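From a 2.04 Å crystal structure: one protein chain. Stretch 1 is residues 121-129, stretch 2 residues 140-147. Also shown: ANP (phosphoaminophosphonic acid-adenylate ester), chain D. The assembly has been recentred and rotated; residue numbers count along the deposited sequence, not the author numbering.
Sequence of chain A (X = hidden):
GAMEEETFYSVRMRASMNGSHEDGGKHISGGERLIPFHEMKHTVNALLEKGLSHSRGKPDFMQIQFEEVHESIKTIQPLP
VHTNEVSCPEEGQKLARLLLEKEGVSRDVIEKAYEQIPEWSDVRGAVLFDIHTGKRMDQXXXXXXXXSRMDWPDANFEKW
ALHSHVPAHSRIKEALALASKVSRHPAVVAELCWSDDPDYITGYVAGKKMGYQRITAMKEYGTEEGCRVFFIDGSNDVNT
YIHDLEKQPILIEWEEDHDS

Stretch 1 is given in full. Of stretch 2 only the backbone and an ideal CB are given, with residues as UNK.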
# COMPACT_ATOMS: atom_id res chain seq x y z
N SER A 121 15.03 20.52 1.88
CA SER A 121 13.74 20.61 2.58
C SER A 121 12.73 19.61 2.08
O SER A 121 11.90 19.15 2.85
CB SER A 121 13.12 22.00 2.40
OG SER A 121 13.90 22.96 3.06
N ASP A 122 12.70 19.37 0.78
CA ASP A 122 11.66 18.53 0.22
C ASP A 122 11.99 17.05 0.16
O ASP A 122 11.16 16.25 -0.26
CB ASP A 122 11.23 19.05 -1.16
CG ASP A 122 10.45 20.36 -1.06
OD1 ASP A 122 10.01 20.71 0.06
OD2 ASP A 122 10.34 21.08 -2.07
N VAL A 123 13.18 16.67 0.61
CA VAL A 123 13.57 15.30 0.59
C VAL A 123 12.76 14.53 1.62
O VAL A 123 12.57 15.00 2.72
CB VAL A 123 15.08 15.15 0.89
CG1 VAL A 123 15.39 13.69 1.18
CG2 VAL A 123 15.91 15.69 -0.27
N ARG A 124 12.21 13.41 1.20
CA ARG A 124 11.20 12.65 1.92
C ARG A 124 11.80 11.65 2.90
O ARG A 124 11.13 11.15 3.82
CB ARG A 124 10.35 11.90 0.91
CG ARG A 124 9.55 12.83 0.01
CD ARG A 124 9.34 12.21 -1.36
NE ARG A 124 8.29 12.89 -2.12
CZ ARG A 124 8.41 14.11 -2.67
NH1 ARG A 124 9.54 14.81 -2.54
NH2 ARG A 124 7.38 14.64 -3.32
N GLY A 125 13.08 11.33 2.69
CA GLY A 125 13.81 10.53 3.65
C GLY A 125 14.99 11.34 4.13
O GLY A 125 14.85 12.53 4.46
N ALA A 126 16.15 10.68 4.19
CA ALA A 126 17.33 11.28 4.75
C ALA A 126 18.35 11.48 3.65
O ALA A 126 18.34 10.78 2.64
CB ALA A 126 17.93 10.38 5.82
N VAL A 127 19.18 12.49 3.85
CA VAL A 127 20.31 12.75 3.01
C VAL A 127 21.53 12.13 3.64
O VAL A 127 21.70 12.22 4.85
CB VAL A 127 20.51 14.27 2.90
CG1 VAL A 127 21.83 14.58 2.19
CG2 VAL A 127 19.32 14.90 2.18
N LEU A 128 22.41 11.58 2.82
CA LEU A 128 23.67 11.03 3.28
C LEU A 128 24.81 11.92 2.84
O LEU A 128 24.97 12.19 1.64
CB LEU A 128 23.88 9.62 2.70
CG LEU A 128 23.34 8.38 3.43
CD1 LEU A 128 21.87 8.52 3.78
CD2 LEU A 128 23.56 7.12 2.61
N PHE A 129 25.61 12.37 3.81
CA PHE A 129 26.58 13.39 3.57
C PHE A 129 27.98 12.83 3.89
O PHE A 129 28.29 12.48 5.03
CB PHE A 129 26.24 14.63 4.41
CG PHE A 129 26.81 15.91 3.85
CD1 PHE A 129 26.41 16.37 2.60
CD2 PHE A 129 27.81 16.59 4.52
CE1 PHE A 129 26.99 17.51 2.05
CE2 PHE A 129 28.40 17.72 3.97
CZ PHE A 129 27.99 18.18 2.73
N UNK A 140 19.58 9.51 -4.36
CA UNK A 140 18.12 9.38 -4.35
C UNK A 140 17.35 10.67 -4.60
O UNK A 140 16.13 10.67 -4.56
CB UNK A 140 17.68 8.80 -3.00
N UNK A 141 18.04 11.80 -4.68
CA UNK A 141 17.37 13.07 -4.95
C UNK A 141 16.24 13.34 -3.95
O UNK A 141 16.48 13.30 -2.74
CB UNK A 141 16.82 13.08 -6.38
N UNK A 142 15.02 13.65 -4.42
CA UNK A 142 13.94 14.09 -3.51
C UNK A 142 13.42 12.94 -2.71
O UNK A 142 12.56 13.11 -1.83
CB UNK A 142 12.79 14.74 -4.28
N UNK A 143 13.78 11.73 -3.11
CA UNK A 143 13.17 10.59 -2.46
C UNK A 143 13.89 10.39 -1.11
O UNK A 143 13.25 10.31 -0.07
CB UNK A 143 13.25 9.34 -3.34
N UNK A 144 15.20 10.58 -1.11
CA UNK A 144 15.98 10.39 0.07
C UNK A 144 16.09 8.93 0.43
O UNK A 144 15.62 8.08 -0.31
CB UNK A 144 15.38 11.18 1.23
N UNK A 145 16.83 8.64 1.48
CA UNK A 145 17.00 7.28 1.92
C UNK A 145 16.06 7.09 3.08
O UNK A 145 16.11 7.86 4.04
CB UNK A 145 18.45 6.97 2.30
N UNK A 146 15.23 6.07 3.02
CA UNK A 146 14.16 5.91 4.01
C UNK A 146 14.48 4.73 4.91
O UNK A 146 14.46 3.61 4.50
CB UNK A 146 12.80 5.71 3.33
N UNK A 147 14.84 5.02 6.14
CA UNK A 147 15.15 3.99 7.10
C UNK A 147 13.88 3.24 7.48
O UNK A 147 12.83 3.85 7.70
CB UNK A 147 15.82 4.59 8.34
PG ANP D . 5.40 12.10 10.11
O1G ANP D . 4.01 11.63 9.82
O2G ANP D . 5.45 13.56 10.49
O3G ANP D . 6.20 11.26 11.05
PB ANP D . 7.86 11.78 8.46
O1B ANP D . 8.23 10.62 9.32
O2B ANP D . 8.09 11.83 7.00
N3B ANP D . 6.14 11.99 8.57
PA ANP D . 9.10 13.32 10.54
O1A ANP D . 8.80 14.64 11.10
O2A ANP D . 8.93 12.05 11.33
O3A ANP D . 8.45 13.15 9.08
O5' ANP D . 10.69 13.43 10.10
C5' ANP D . 11.23 14.65 9.69
C4' ANP D . 12.07 14.43 8.43
O4' ANP D . 13.06 13.43 8.70
C3' ANP D . 11.24 13.92 7.26
O3' ANP D . 10.77 14.98 6.45
C2' ANP D . 12.23 13.10 6.49
O2' ANP D . 13.04 13.98 5.71
C1' ANP D . 13.07 12.53 7.59
N9 ANP D . 12.55 11.20 7.93
C8 ANP D . 11.41 10.88 8.64
N7 ANP D . 11.33 9.54 8.82
C5 ANP D . 12.41 8.99 8.18
C6 ANP D . 12.93 7.64 7.92
N6 ANP D . 12.30 6.54 8.34
N1 ANP D . 14.09 7.52 7.23
C2 ANP D . 14.74 8.59 6.76
N3 ANP D . 14.38 9.86 7.01
C4 ANP D . 13.18 10.09 7.60

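Position 140 directs its CA-to-CB bond toward stretch 1, yet no atom of that stretch lies within 5.5 Å of the ideal CB. The visible surroundings therefore set few limits, and many small or polar side chains would suit. The deposited residue is Thr140, with chi1 in the p well; its backbone O accepts a hydrogen bond from the N of 143 (3.0 Å).

At position 141 the CB points away from stretch 1 into open space. The phi/psi pair of 54/-128° is unusual for a residue with a side chain and would be easiest for glycine, whereas the direction of the CB would admit any long polar chain. The residue is Lys141, its chain extended beyond chi1. Its contribution to the contact comes from the backbone, with O 3.5 Å from Val123 CG2.

Position 142 sends its CB sideways, 3.7 Å from Arg124 NH1 and 4.6 Å from Asp122 O. The guanidinium favours an acid or a polar amide, although the carboxylate of Asp122 counsels caution with a second negative charge. Glu142 is found, and its end turns nearer to stretch 1 through m rotamers at chi1 and chi2. OE1 stays 4.6 Å from Arg124 NH1, beyond a salt bridge, and approaches Asp122 CB to 3.0 Å. The water links the two stretches here: it accepts from Asp122 N (2.8 Å) and donates to Glu142 OE1 (2.5 Å). Arg124 N donates to Glu142 O at 3.1 Å.

Position 143 points away, its ideal CB 5.2 Å from Arg124 CD, and suits a long, flexible polar chain. Lys143 extends with every chi angle in t, while its O lies 2.9 Å from Gly125 N.

Position 144 is the most restrictive. Phi is 71°, and an ideal CB would stand 2.5 Å from Val123 CG1 and 2.7 Å from Gly125 N, both clashes. Only glycine fits, and Gly144 lets its CA pack 3.5 Å from Val123 CG1.

At position 145 the CB lies sideways, 3.8 Å from Ala126 O and 4.0 Å from Leu128 CD1, so a compact aliphatic such as valine or isoleucine is expected. Val145 places CG2 3.8 Å from Leu128 CD1. Its backbone forms an antiparallel bridge with Ala126: Val145 N donates to Ala126 O (2.9 Å), and Ala126 N to Val145 O (2.8 Å).

Position 146 has a sideways CB 4.9 Å from Gly125 CA, with the carbonyl O of Arg124 and the ANP phosphates within reach of a long cationic chain; lysine or arginine would serve. Arg146 donates from NH1 to Arg124 O (2.8 Å) and to ANP O2B (3.1 Å), and from NH2 to ANP O1B (3.2 Å), tying stretch 1 to the nucleotide.

Position 147 meets no stretch 1 atom within 5.5 Å of its CB, leaving the choice wide. Val147 reads the adenine through its backbone, N donating to ANP N1 and O accepting from ANP N6, each at 2.8 Å.

Stretch 2 (140-147) TKEKGVRV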
# COMPACT_ATOMS: atom_id res chain seq x y z
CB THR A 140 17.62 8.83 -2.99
OG1 THR A 140 17.88 9.80 -1.96
CG2 THR A 140 18.32 7.54 -2.68
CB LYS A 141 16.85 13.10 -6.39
CG LYS A 141 17.88 12.71 -7.42
CD LYS A 141 17.39 13.05 -8.82
CE LYS A 141 18.53 13.09 -9.83
NZ LYS A 141 18.14 13.85 -11.06
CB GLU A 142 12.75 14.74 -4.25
CG GLU A 142 13.02 16.12 -4.85
CD GLU A 142 13.73 17.08 -3.90
OE1 GLU A 142 13.07 17.66 -3.00
OE2 GLU A 142 14.93 17.35 -4.13
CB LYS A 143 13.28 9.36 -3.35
CG LYS A 143 12.95 8.08 -2.63
CD LYS A 143 12.61 6.94 -3.58
CE LYS A 143 12.35 5.67 -2.79
NZ LYS A 143 11.41 4.75 -3.48
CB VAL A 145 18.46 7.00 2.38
CG1 VAL A 145 18.57 5.65 3.05
CG2 VAL A 145 19.41 7.09 1.19
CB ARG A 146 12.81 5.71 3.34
CG ARG A 146 11.63 5.84 4.32
CD ARG A 146 11.25 7.29 4.66
NE ARG A 146 10.27 7.30 5.76
CZ ARG A 146 9.65 8.36 6.28
NH1 ARG A 146 9.87 9.58 5.82
NH2 ARG A 146 8.86 8.19 7.35
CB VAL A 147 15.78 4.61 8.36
CG1 VAL A 147 16.13 3.53 9.37
CG2 VAL A 147 17.02 5.41 7.96
O HOH W 1 14.28 19.16 -1.48
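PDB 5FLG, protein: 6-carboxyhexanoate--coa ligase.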